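Local coordinates for Dye-decolorizing peroxidase (Irpex lacteus, PDB 7D8M), which probably uses heme b to reduce peroxides while oxidising dyes and related substrates, at residues V220-K225 with L360-Y365; P308-I313 with F411-R416; V228-K233 with N352-D357. One frame throughout, in Å; residues are numbered along the deposited sequence.

Contact 1: V220-K225 with L360-Y365; sequences VFRKLK and LAFVEY. With HEM (protoporphyrin IX containing Fe), chain B.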
loop_
_atom_site.group_PDB
_atom_site.type_symbol
_atom_site.label_atom_id
_atom_site.label_comp_id
_atom_site.label_asym_id
_atom_site.label_seq_id
_atom_site.Cartn_x
_atom_site.Cartn_y
_atom_site.Cartn_z
ATOM N N VAL A 220 -1.794 7.191 2.247
ATOM C CA VAL A 220 -0.385 7.300 1.884
ATOM C C VAL A 220 -0.225 6.891 0.428
ATOM O O VAL A 220 -0.602 5.775 0.050
ATOM C CB VAL A 220 0.505 6.422 2.778
ATOM C CG1 VAL A 220 1.926 6.448 2.230
ATOM C CG2 VAL A 220 0.459 6.895 4.228
ATOM N N PHE A 221 0.357 7.769 -0.386
ATOM C CA PHE A 221 0.690 7.424 -1.764
ATOM C C PHE A 221 2.201 7.378 -1.961
ATOM O O PHE A 221 2.919 8.298 -1.551
ATOM C CB PHE A 221 0.080 8.397 -2.779
ATOM C CG PHE A 221 0.474 8.089 -4.205
ATOM C CD1 PHE A 221 -0.296 7.229 -4.975
ATOM C CD2 PHE A 221 1.633 8.630 -4.761
ATOM C CE1 PHE A 221 0.066 6.921 -6.271
ATOM C CE2 PHE A 221 2.010 8.329 -6.060
ATOM C CZ PHE A 221 1.224 7.469 -6.820
ATOM N N ARG A 222 2.666 6.320 -2.627
ATOM C CA ARG A 222 4.058 6.179 -3.029
ATOM C C ARG A 222 4.105 5.657 -4.453
ATOM O O ARG A 222 3.493 4.630 -4.757
ATOM C CB ARG A 222 4.825 5.206 -2.112
ATOM C CG ARG A 222 4.804 5.535 -0.641
ATOM C CD ARG A 222 6.188 5.233 -0.025
ATOM N NE ARG A 222 6.962 6.450 -0.087
ATOM C CZ ARG A 222 8.277 6.561 -0.038
ATOM N NH1 ARG A 222 9.081 5.506 0.128
ATOM N NH2 ARG A 222 8.783 7.779 -0.148
ATOM N N LYS A 223 4.823 6.353 -5.325
ATOM C CA LYS A 223 5.170 5.809 -6.631
ATOM C C LYS A 223 6.453 4.995 -6.475
ATOM O O LYS A 223 7.533 5.569 -6.298
ATOM C CB LYS A 223 5.352 6.917 -7.660
ATOM C CG LYS A 223 5.693 6.380 -9.036
ATOM C CD LYS A 223 5.701 7.474 -10.098
ATOM C CE LYS A 223 6.024 6.898 -11.465
ATOM N NZ LYS A 223 7.480 6.589 -11.599
ATOM N N LEU A 224 6.338 3.662 -6.556
ATOM C CA LEU A 224 7.454 2.741 -6.306
ATOM C C LEU A 224 7.844 2.063 -7.615
ATOM O O LEU A 224 7.170 1.137 -8.077
ATOM C CB LEU A 224 7.082 1.720 -5.234
ATOM C CG LEU A 224 6.673 2.346 -3.894
ATOM C CD1 LEU A 224 6.242 1.276 -2.909
ATOM C CD2 LEU A 224 7.790 3.228 -3.305
ATOM N N LYS A 225 8.925 2.555 -8.215
ATOM C CA LYS A 225 9.446 2.006 -9.460
ATOM C C LYS A 225 10.085 0.641 -9.215
ATOM O O LYS A 225 10.769 0.444 -8.212
ATOM C CB LYS A 225 10.471 2.973 -10.043
ATOM C CG LYS A 225 11.210 2.488 -11.271
ATOM C CD LYS A 225 12.406 3.407 -11.547
ATOM C CE LYS A 225 12.587 3.702 -13.032
ATOM N NZ LYS A 225 13.240 5.031 -13.224
ATOM N N LEU A 360 4.614 0.114 -8.921
ATOM C CA LEU A 360 3.399 0.021 -8.131
ATOM C C LEU A 360 2.995 1.428 -7.741
ATOM O O LEU A 360 3.790 2.157 -7.140
ATOM C CB LEU A 360 3.612 -0.853 -6.891
ATOM C CG LEU A 360 2.426 -1.041 -5.942
ATOM C CD1 LEU A 360 1.258 -1.700 -6.662
ATOM C CD2 LEU A 360 2.843 -1.861 -4.732
ATOM N N ALA A 361 1.781 1.819 -8.116
ATOM C CA ALA A 361 1.167 3.023 -7.556
ATOM C C ALA A 361 0.600 2.614 -6.205
ATOM O O ALA A 361 -0.542 2.173 -6.098
ATOM C CB ALA A 361 0.099 3.583 -8.494
ATOM N N PHE A 362 1.424 2.752 -5.160
ATOM C CA PHE A 362 1.131 2.202 -3.845
ATOM C C PHE A 362 0.210 3.125 -3.054
ATOM O O PHE A 362 0.469 4.327 -2.941
ATOM C CB PHE A 362 2.454 1.975 -3.100
ATOM C CG PHE A 362 2.310 1.483 -1.701
ATOM C CD1 PHE A 362 2.345 0.112 -1.417
ATOM C CD2 PHE A 362 2.232 2.376 -0.648
ATOM C CE1 PHE A 362 2.242 -0.344 -0.112
ATOM C CE2 PHE A 362 2.141 1.921 0.661
ATOM C CZ PHE A 362 2.133 0.559 0.929
ATOM N N VAL A 363 -0.849 2.553 -2.485
ATOM C CA VAL A 363 -1.803 3.276 -1.655
ATOM C C VAL A 363 -2.051 2.463 -0.395
ATOM O O VAL A 363 -2.360 1.270 -0.480
ATOM C CB VAL A 363 -3.142 3.510 -2.381
ATOM C CG1 VAL A 363 -4.147 4.110 -1.411
ATOM C CG2 VAL A 363 -2.955 4.376 -3.628
ATOM N N GLU A 364 -1.939 3.105 0.766
ATOM C CA GLU A 364 -2.199 2.433 2.032
ATOM C C GLU A 364 -2.998 3.352 2.944
ATOM O O GLU A 364 -2.646 4.527 3.111
ATOM C CB GLU A 364 -0.892 2.008 2.720
ATOM C CG GLU A 364 -1.104 1.041 3.867
ATOM C CD GLU A 364 0.178 0.356 4.333
ATOM O OE1 GLU A 364 1.262 0.948 4.194
ATOM O OE2 GLU A 364 0.096 -0.793 4.821
ATOM N N TYR A 365 -4.065 2.811 3.532
ATOM C CA TYR A 365 -4.983 3.559 4.387
ATOM C C TYR A 365 -4.844 3.129 5.842
ATOM O O TYR A 365 -4.671 1.941 6.131
ATOM C CB TYR A 365 -6.432 3.341 3.954
ATOM C CG TYR A 365 -6.796 3.912 2.613
ATOM C CD1 TYR A 365 -7.187 5.241 2.483
ATOM C CD2 TYR A 365 -6.798 3.111 1.477
ATOM C CE1 TYR A 365 -7.559 5.772 1.238
ATOM C CE2 TYR A 365 -7.179 3.632 0.226
ATOM C CZ TYR A 365 -7.553 4.963 0.117
ATOM O OH TYR A 365 -7.919 5.476 -1.121
HETATM C CHA HEM B . 2.105 -7.861 1.156
HETATM C CHB HEM B . 4.608 -6.796 -2.860
HETATM C CHC HEM B . 5.430 -2.333 -1.122
HETATM C CHD HEM B . 3.362 -3.577 3.086
HETATM C C1A HEM B . 2.686 -7.965 -0.088
HETATM C C2A HEM B . 2.588 -9.098 -0.988
HETATM C C3A HEM B . 3.272 -8.791 -2.105
HETATM C C4A HEM B . 3.821 -7.461 -1.944
HETATM C CMA HEM B . 3.472 -9.658 -3.361
HETATM C CAA HEM B . 1.810 -10.406 -0.681
HETATM C CBA HEM B . 0.356 -10.276 -1.134
HETATM C CGA HEM B . -0.567 -9.986 0.033
HETATM O O1A HEM B . -0.328 -10.520 1.141
HETATM O O2A HEM B . -1.568 -9.238 -0.152
HETATM C C1B HEM B . 5.009 -5.487 -2.745
HETATM C C2B HEM B . 5.676 -4.731 -3.781
HETATM C C3B HEM B . 5.912 -3.499 -3.292
HETATM C C4B HEM B . 5.388 -3.439 -1.946
HETATM C CMB HEM B . 6.053 -5.325 -5.170
HETATM C CAB HEM B . 6.572 -2.276 -3.976
HETATM C CBB HEM B . 6.693 -2.147 -5.302
HETATM C C1C HEM B . 5.010 -2.287 0.197
HETATM C C2C HEM B . 5.209 -1.196 1.136
HETATM C C3C HEM B . 4.628 -1.541 2.303
HETATM C C4C HEM B . 4.067 -2.869 2.137
HETATM C CMC HEM B . 5.943 0.119 0.772
HETATM C CAC HEM B . 4.554 -0.766 3.645
HETATM C CBC HEM B . 5.441 0.183 3.993
HETATM C C1D HEM B . 2.739 -4.790 2.884
HETATM C C2D HEM B . 1.771 -5.432 3.760
HETATM C C3D HEM B . 1.433 -6.608 3.230
HETATM C C4D HEM B . 2.170 -6.765 1.991
HETATM C CMD HEM B . 1.222 -4.880 5.086
HETATM C CAD HEM B . 0.444 -7.624 3.836
HETATM C CBD HEM B . 1.219 -8.554 4.774
HETATM C CGD HEM B . 0.300 -9.518 5.493
HETATM O O1D HEM B . 0.685 -10.707 5.640
HETATM O O2D HEM B . -0.819 -9.110 5.912
HETATM N NA HEM B . 3.449 -6.994 -0.698
HETATM N NB HEM B . 4.845 -4.672 -1.633
HETATM N NC HEM B . 4.323 -3.285 0.847
HETATM N ND HEM B . 2.949 -5.624 1.800
HETATM FE FE HEM B . 4.045 -5.184 0.131
#
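Val220-Lys225 and Leu360-Tyr365 run antiparallel at 159°, paired from Val220 with Glu364 to Leu224 with Leu360, and six backbone hydrogen bonds close the ladder, the shortest from Phe362 N to Arg222 O (2.8 Å). Between the hydrogen-bonded pairs, CA-H...O contacts join Val363 CA to Val220 O and Phe221 CA to Phe362 O. The face carrying Leu224, Leu360, Phe362 and Glu364 looks onto the heme. Phe362 has CG anti to its backbone N (chi1 177°), which carries the ring off the sheet to the porphyrin; its rim atom CE1 lies 3.3 Å from HEM C2C, and the methyl HEM CMC sits over one ring face, offset toward the rim. Leu224 runs alongside Phe362, pointing the same way, with Leu224 CD1 3.9 Å from Phe362 CB and 3.7 Å from the vinyl atom HEM CAB. Leu360 CB touches the same vinyl group at HEM CBB, 3.7 Å away. On this face too, the aliphatic part of Arg222 crosses Phe362, Arg222 CG lying 4.1 Å from Phe362 CD2, before the bent chain carries the guanidinium to a salt bridge with Asp104. On the other face Phe221 CE1 meets Ala361 CB at 4.0 Å, and Val363 CG2 reaches the edge of the Phe221 ring; Phe29 meets this ring edge-to-face. Lys223 NZ is held by Asn431 and Glu110. Leu224, Leu360 and Phe362 thus give the heme an apolar wall, which yields to polar groups at its margin, where Glu364 OE1 lies 3.8 Å from HEM CAC and close to heme-binding Arg335.

Contact 2: P308-I313 with F411-R416; sequences PFTAHI and FGLDPR. With HEM (protoporphyrin IX containing Fe), chain B.
Thr310 OG1 donates a hydrogen bond of 2.9 Å to Phe411 O, the one such bond between Pro308-Ile313 and Phe411-Arg416. It arrives almost straight on to the carbonyl, with a C=O...OG1 angle of 177°. CB of Thr310 points toward the loop, and with chi1 at 53° OG1 sits between the backbone N and the carbonyl carbon, within bonding distance of Phe411 O. The close packing lies beside this bond. Pro308 CB rests 3.4 Å from Gly412 O, and Leu413 CD2 fills the corner between the proline and the threonine, 4.0 Å from Pro308 CG, the two side chains crossing at about a right angle. Gly412 has a positive phi of 82°, a conformation that favours glycine. Beyond Leu413 the contact thins out: Asp414 CB points away, its OD1 accepting from Arg416 N in an Asx turn, and Arg416 is exposed. The Phe411 ring likewise leads away from the first segment. From the packed end, a type I turn from Pro308 to Ala311, closed by Ala311 N to Pro308 O at 3.1 Å, leads into the helix, with Ala311 at its N-cap position. His312 follows at once and binds the heme iron through NE2 at 2.3 Å, while Asp399 takes the hydrogen bond from ND1, an arrangement that probably strengthens the ligand's donor character. Helix 249-261 packs against both segments, with Arg259 beside Pro308 and Leu256 and Met260 on Leu413; strand 421-423 adds Phe422 on Leu413. The loop after strand 409-411 thus lies between these elements and the turn that leads into helix 312-316.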
loop_
_atom_site.group_PDB
_atom_site.type_symbol
_atom_site.label_atom_id
_atom_site.label_comp_id
_atom_site.label_asym_id
_atom_site.label_seq_id
_atom_site.Cartn_x
_atom_site.Cartn_y
_atom_site.Cartn_z
ATOM N N PRO A 308 11.497 -16.998 6.509
ATOM C CA PRO A 308 12.532 -16.205 7.179
ATOM C C PRO A 308 11.889 -15.103 8.001
ATOM O O PRO A 308 10.822 -14.591 7.664
ATOM C CB PRO A 308 13.362 -15.638 6.021
ATOM C CG PRO A 308 12.963 -16.435 4.808
ATOM C CD PRO A 308 11.557 -16.881 5.047
ATOM N N PHE A 309 12.533 -14.771 9.123
ATOM C CA PHE A 309 12.046 -13.683 9.958
ATOM C C PHE A 309 11.987 -12.376 9.191
ATOM O O PHE A 309 11.265 -11.458 9.593
ATOM C CB PHE A 309 12.953 -13.529 11.183
ATOM C CG PHE A 309 12.887 -14.693 12.133
ATOM C CD1 PHE A 309 11.700 -15.383 12.325
ATOM C CD2 PHE A 309 14.015 -15.092 12.841
ATOM C CE1 PHE A 309 11.632 -16.453 13.204
ATOM C CE2 PHE A 309 13.956 -16.157 13.725
ATOM C CZ PHE A 309 12.769 -16.841 13.902
ATOM N N THR A 310 12.734 -12.281 8.094
ATOM C CA THR A 310 12.870 -11.069 7.309
ATOM C C THR A 310 12.049 -11.079 6.026
ATOM O O THR A 310 12.186 -10.151 5.227
ATOM C CB THR A 310 14.341 -10.866 6.963
ATOM O OG1 THR A 310 14.825 -12.059 6.346
ATOM C CG2 THR A 310 15.144 -10.612 8.223
ATOM N N ALA A 311 11.247 -12.115 5.777
ATOM C CA ALA A 311 10.373 -12.098 4.609
ATOM C C ALA A 311 9.484 -10.872 4.638
ATOM O O ALA A 311 9.021 -10.443 5.696
ATOM C CB ALA A 311 9.480 -13.334 4.549
ATOM N N HIS A 312 9.213 -10.344 3.444
ATOM C CA HIS A 312 8.478 -9.096 3.315
ATOM C C HIS A 312 7.195 -9.107 4.138
ATOM O O HIS A 312 6.984 -8.233 4.984
ATOM C CB HIS A 312 8.163 -8.841 1.845
ATOM C CG HIS A 312 7.372 -7.595 1.620
ATOM N ND1 HIS A 312 7.684 -6.402 2.239
ATOM C CD2 HIS A 312 6.278 -7.353 0.862
ATOM C CE1 HIS A 312 6.823 -5.473 1.859
ATOM N NE2 HIS A 312 5.961 -6.026 1.028
ATOM N N ILE A 313 6.330 -10.108 3.920
ATOM C CA ILE A 313 5.034 -10.105 4.598
ATOM C C ILE A 313 5.194 -10.342 6.091
ATOM O O ILE A 313 4.348 -9.910 6.882
ATOM C CB ILE A 313 4.061 -11.129 3.975
ATOM C CG1 ILE A 313 4.507 -12.573 4.236
ATOM C CG2 ILE A 313 3.853 -10.850 2.484
ATOM C CD1 ILE A 313 3.419 -13.587 3.959
ATOM N N PHE A 411 19.520 -11.424 6.303
ATOM C CA PHE A 411 19.876 -12.780 6.715
ATOM C C PHE A 411 18.646 -13.694 6.722
ATOM O O PHE A 411 17.500 -13.246 6.605
ATOM C CB PHE A 411 20.531 -12.774 8.103
ATOM C CG PHE A 411 21.816 -11.989 8.175
ATOM C CD1 PHE A 411 23.050 -12.641 8.107
ATOM C CD2 PHE A 411 21.795 -10.608 8.330
ATOM C CE1 PHE A 411 24.235 -11.927 8.178
ATOM C CE2 PHE A 411 22.971 -9.886 8.399
ATOM C CZ PHE A 411 24.201 -10.548 8.327
ATOM N N GLY A 412 18.907 -15.000 6.850
ATOM C CA GLY A 412 17.872 -16.002 7.022
ATOM C C GLY A 412 17.172 -16.471 5.762
ATOM O O GLY A 412 16.275 -17.324 5.853
ATOM N N LEU A 413 17.548 -15.956 4.591
ATOM C CA LEU A 413 16.842 -16.324 3.364
ATOM C C LEU A 413 17.165 -17.750 2.922
ATOM O O LEU A 413 16.324 -18.403 2.298
ATOM C CB LEU A 413 17.182 -15.344 2.250
ATOM C CG LEU A 413 16.737 -13.900 2.481
ATOM C CD1 LEU A 413 17.122 -13.092 1.268
ATOM C CD2 LEU A 413 15.231 -13.840 2.731
ATOM N N ASP A 414 18.370 -18.245 3.233
ATOM C CA ASP A 414 18.740 -19.626 2.932
ATOM C C ASP A 414 18.213 -20.551 4.026
ATOM O O ASP A 414 18.666 -20.480 5.173
ATOM C CB ASP A 414 20.261 -19.760 2.796
ATOM C CG ASP A 414 20.686 -21.115 2.247
ATOM O OD1 ASP A 414 19.858 -22.043 2.235
ATOM O OD2 ASP A 414 21.853 -21.255 1.825
ATOM N N PRO A 415 17.257 -21.429 3.714
ATOM C CA PRO A 415 16.665 -22.257 4.772
ATOM C C PRO A 415 17.648 -23.248 5.360
ATOM O O PRO A 415 17.403 -23.756 6.461
ATOM C CB PRO A 415 15.504 -22.967 4.064
ATOM C CG PRO A 415 15.868 -22.934 2.604
ATOM C CD PRO A 415 16.678 -21.698 2.383
ATOM N N ARG A 416 18.757 -23.512 4.671
ATOM C CA ARG A 416 19.782 -24.440 5.129
ATOM C C ARG A 416 20.886 -23.743 5.905
ATOM O O ARG A 416 21.814 -24.407 6.370
ATOM C CB ARG A 416 20.393 -25.185 3.935
ATOM C CG ARG A 416 19.368 -25.711 2.949
ATOM C CD ARG A 416 19.672 -27.112 2.512
ATOM N NE ARG A 416 20.589 -27.170 1.379
ATOM C CZ ARG A 416 21.786 -27.750 1.420
ATOM N NH1 ARG A 416 22.219 -28.304 2.546
ATOM N NH2 ARG A 416 22.553 -27.770 0.336
HETATM C CHA HEM B . 2.105 -7.861 1.156
HETATM C CHB HEM B . 4.608 -6.796 -2.860
HETATM C CHC HEM B . 5.430 -2.333 -1.122
HETATM C CHD HEM B . 3.362 -3.577 3.086
HETATM C C1A HEM B . 2.686 -7.965 -0.088
HETATM C C2A HEM B . 2.588 -9.098 -0.988
HETATM C C3A HEM B . 3.272 -8.791 -2.105
HETATM C C4A HEM B . 3.821 -7.461 -1.944
HETATM C CMA HEM B . 3.472 -9.658 -3.361
HETATM C CAA HEM B . 1.810 -10.406 -0.681
HETATM C CBA HEM B . 0.356 -10.276 -1.134
HETATM C CGA HEM B . -0.567 -9.986 0.033
HETATM O O1A HEM B . -0.328 -10.520 1.141
HETATM O O2A HEM B . -1.568 -9.238 -0.152
HETATM C C1B HEM B . 5.009 -5.487 -2.745
HETATM C C2B HEM B . 5.676 -4.731 -3.781
HETATM C C3B HEM B . 5.912 -3.499 -3.292
HETATM C C4B HEM B . 5.388 -3.439 -1.946
HETATM C CMB HEM B . 6.053 -5.325 -5.170
HETATM C CAB HEM B . 6.572 -2.276 -3.976
HETATM C CBB HEM B . 6.693 -2.147 -5.302
HETATM C C1C HEM B . 5.010 -2.287 0.197
HETATM C C2C HEM B . 5.209 -1.196 1.136
HETATM C C3C HEM B . 4.628 -1.541 2.303
HETATM C C4C HEM B . 4.067 -2.869 2.137
HETATM C CMC HEM B . 5.943 0.119 0.772
HETATM C CAC HEM B . 4.554 -0.766 3.645
HETATM C CBC HEM B . 5.441 0.183 3.993
HETATM C C1D HEM B . 2.739 -4.790 2.884
HETATM C C2D HEM B . 1.771 -5.432 3.760
HETATM C C3D HEM B . 1.433 -6.608 3.230
HETATM C C4D HEM B . 2.170 -6.765 1.991
HETATM C CMD HEM B . 1.222 -4.880 5.086
HETATM C CAD HEM B . 0.444 -7.624 3.836
HETATM C CBD HEM B . 1.219 -8.554 4.774
HETATM C CGD HEM B . 0.300 -9.518 5.493
HETATM O O1D HEM B . 0.685 -10.707 5.640
HETATM O O2D HEM B . -0.819 -9.110 5.912
HETATM N NA HEM B . 3.449 -6.994 -0.698
HETATM N NB HEM B . 4.845 -4.672 -1.633
HETATM N NC HEM B . 4.323 -3.285 0.847
HETATM N ND HEM B . 2.949 -5.624 1.800
HETATM FE FE HEM B . 4.045 -5.184 0.131
#

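Contact 3: V228-K233 with N352-D357; sequences VPEFNK and NTTTID
The first turns of helix 228-237 pack against the loop that leaves helix 346-351, just past the Schellman motif in which Asn352 takes a positive phi. Glu230 and Thr354 join them in a two-pronged grip: Thr354 OG1 donates to Glu230 OE1 at 2.7 Å, and Thr354 N to Glu230 OE2 at 2.8 Å. Both donors come from the syn side of the carboxylate, somewhat out of its plane. A bend at chi2 (84°) folds the Glu230 chain back so that its carboxylate can reach both. Next to this pair Pro229 packs its ring on the loop backbone, with CB 3.5 Å from Asn352 C and CD 3.4 Å from Thr354 OG1. Farther along the helix, the aliphatic chain of Lys233 crosses the Asn352 amide, Lys233 CD lying 3.7 Å from Asn352 OD1, while its ammonium pairs with Asp237. Two waters complete the join: one accepts from Val228 N and donates to Thr354 OG1, the other donates to Pro229 O and accepts from Asn352 ND2 at 2.6 Å. A water thus takes up the first-turn amide of Val228, and the two direct bonds from Thr354 probably stabilise Glu230 as a carboxylate.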
loop_
_atom_site.group_PDB
_atom_site.type_symbol
_atom_site.label_atom_id
_atom_site.label_comp_id
_atom_site.label_asym_id
_atom_site.label_seq_id
_atom_site.Cartn_x
_atom_site.Cartn_y
_atom_site.Cartn_z
ATOM N N VAL A 228 12.412 -5.110 -12.648
ATOM C CA VAL A 228 12.001 -6.513 -12.699
ATOM C C VAL A 228 13.097 -7.402 -13.283
ATOM O O VAL A 228 13.410 -8.450 -12.684
ATOM C CB VAL A 228 10.688 -6.666 -13.486
ATOM C CG1 VAL A 228 10.228 -8.117 -13.471
ATOM C CG2 VAL A 228 9.625 -5.755 -12.903
ATOM N N PRO A 229 13.696 -7.070 -14.442
ATOM C CA PRO A 229 14.769 -7.945 -14.946
ATOM C C PRO A 229 15.948 -7.988 -14.006
ATOM O O PRO A 229 16.578 -9.034 -13.867
ATOM C CB PRO A 229 15.142 -7.327 -16.306
ATOM C CG PRO A 229 14.009 -6.381 -16.640
ATOM C CD PRO A 229 13.516 -5.894 -15.319
ATOM N N GLU A 230 16.255 -6.871 -13.346
ATOM C CA GLU A 230 17.317 -6.861 -12.351
ATOM C C GLU A 230 17.012 -7.850 -11.233
ATOM O O GLU A 230 17.869 -8.647 -10.836
ATOM C CB GLU A 230 17.472 -5.444 -11.803
ATOM C CG GLU A 230 18.119 -4.471 -12.777
ATOM C CD GLU A 230 17.141 -3.852 -13.787
ATOM O OE1 GLU A 230 15.963 -4.268 -13.872
ATOM O OE2 GLU A 230 17.566 -2.934 -14.512
ATOM N N PHE A 231 15.778 -7.819 -10.733
ATOM C CA PHE A 231 15.350 -8.737 -9.685
ATOM C C PHE A 231 15.451 -10.187 -10.150
ATOM O O PHE A 231 16.009 -11.038 -9.445
ATOM C CB PHE A 231 13.914 -8.392 -9.267
ATOM C CG PHE A 231 13.241 -9.457 -8.435
ATOM C CD1 PHE A 231 12.358 -10.359 -9.020
ATOM C CD2 PHE A 231 13.481 -9.546 -7.075
ATOM C CE1 PHE A 231 11.731 -11.345 -8.255
ATOM C CE2 PHE A 231 12.859 -10.522 -6.305
ATOM C CZ PHE A 231 11.983 -11.425 -6.898
ATOM N N ASN A 232 14.908 -10.487 -11.337
ATOM C CA ASN A 232 14.971 -11.849 -11.868
ATOM C C ASN A 232 16.414 -12.335 -12.010
ATOM O O ASN A 232 16.723 -13.480 -11.667
ATOM C CB ASN A 232 14.252 -11.923 -13.214
ATOM C CG ASN A 232 12.749 -11.854 -13.067
ATOM O OD1 ASN A 232 12.207 -12.222 -12.028
ATOM N ND2 ASN A 232 12.066 -11.386 -14.107
ATOM N N LYS A 233 17.308 -11.478 -12.515
ATOM C CA LYS A 233 18.713 -11.862 -12.664
ATOM C C LYS A 233 19.360 -12.135 -11.309
ATOM O O LYS A 233 20.173 -13.061 -11.169
ATOM C CB LYS A 233 19.459 -10.756 -13.428
ATOM C CG LYS A 233 20.974 -10.952 -13.593
ATOM C CD LYS A 233 21.282 -12.186 -14.418
ATOM C CE LYS A 233 22.779 -12.322 -14.686
ATOM N NZ LYS A 233 23.185 -13.761 -14.748
ATOM N N ASN A 352 18.587 -8.222 -19.096
ATOM C CA ASN A 352 18.519 -8.141 -17.635
ATOM C C ASN A 352 18.510 -6.701 -17.147
ATOM O O ASN A 352 18.972 -6.409 -16.042
ATOM C CB ASN A 352 19.674 -8.906 -16.979
ATOM C CG ASN A 352 19.716 -10.345 -17.398
ATOM O OD1 ASN A 352 20.755 -10.849 -17.834
ATOM N ND2 ASN A 352 18.589 -11.028 -17.267
ATOM N N THR A 353 17.964 -5.791 -17.959
ATOM C CA THR A 353 18.077 -4.363 -17.715
ATOM C C THR A 353 16.732 -3.697 -17.968
ATOM O O THR A 353 16.095 -3.958 -18.990
ATOM C CB THR A 353 19.145 -3.755 -18.630
ATOM O OG1 THR A 353 20.413 -4.356 -18.339
ATOM C CG2 THR A 353 19.238 -2.260 -18.435
ATOM N N THR A 354 16.316 -2.832 -17.047
ATOM C CA THR A 354 15.090 -2.065 -17.207
ATOM C C THR A 354 15.324 -0.901 -18.173
ATOM O O THR A 354 16.301 -0.161 -18.034
ATOM C CB THR A 354 14.628 -1.530 -15.851
ATOM O OG1 THR A 354 14.189 -2.605 -15.016
ATOM C CG2 THR A 354 13.474 -0.530 -16.035
ATOM N N THR A 355 14.428 -0.739 -19.146
ATOM C CA THR A 355 14.419 0.447 -20.000
ATOM C C THR A 355 13.147 1.282 -19.887
ATOM O O THR A 355 13.147 2.434 -20.338
ATOM C CB THR A 355 14.623 0.063 -21.479
ATOM O OG1 THR A 355 13.466 -0.625 -21.975
ATOM C CG2 THR A 355 15.838 -0.852 -21.636
ATOM N N ILE A 356 12.077 0.754 -19.291
ATOM C CA ILE A 356 10.791 1.437 -19.217
ATOM C C ILE A 356 10.394 1.576 -17.756
ATOM O O ILE A 356 10.624 0.664 -16.954
ATOM C CB ILE A 356 9.700 0.677 -20.000
ATOM C CG1 ILE A 356 10.136 0.436 -21.445
ATOM C CG2 ILE A 356 8.379 1.439 -19.974
ATOM C CD1 ILE A 356 9.193 -0.513 -22.201
ATOM N N ASP A 357 9.805 2.717 -17.412
ATOM C CA ASP A 357 9.308 2.933 -16.060
ATOM C C ASP A 357 8.067 2.078 -15.832
ATOM O O ASP A 357 7.124 2.096 -16.629
ATOM C CB ASP A 357 9.006 4.423 -15.847
ATOM C CG ASP A 357 8.628 4.759 -14.416
ATOM O OD1 ASP A 357 8.885 3.935 -13.518
ATOM O OD2 ASP A 357 8.062 5.853 -14.177
HETATM O O HOH W 1 11.462 -3.041 -14.607
HETATM O O HOH W 2 16.190 -10.791 -16.298
#

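In the fold
Along the chain, strand 217-226 runs into helix 228-237, and loop 352-357 runs into strand 359-366, so contact 3 is nested inside the loop closed by contact 1. Their centres lie about 20 Å apart, and they touch through the salt bridge from Lys223 to Asp357. Contact 1 joins the two middle strands of a four-stranded antiparallel sheet. Contact 2, its centre about 24 Å from that of contact 1 and about 23 Å from that of contact 3, alternates with both in sequence. Contacts 1 and 2 meet opposite faces of the heme, Phe362 and Leu360 on the distal, His312 on the proximal. Contact 3 stands away from the annotated sites and joins elements leading out of and into the sheet.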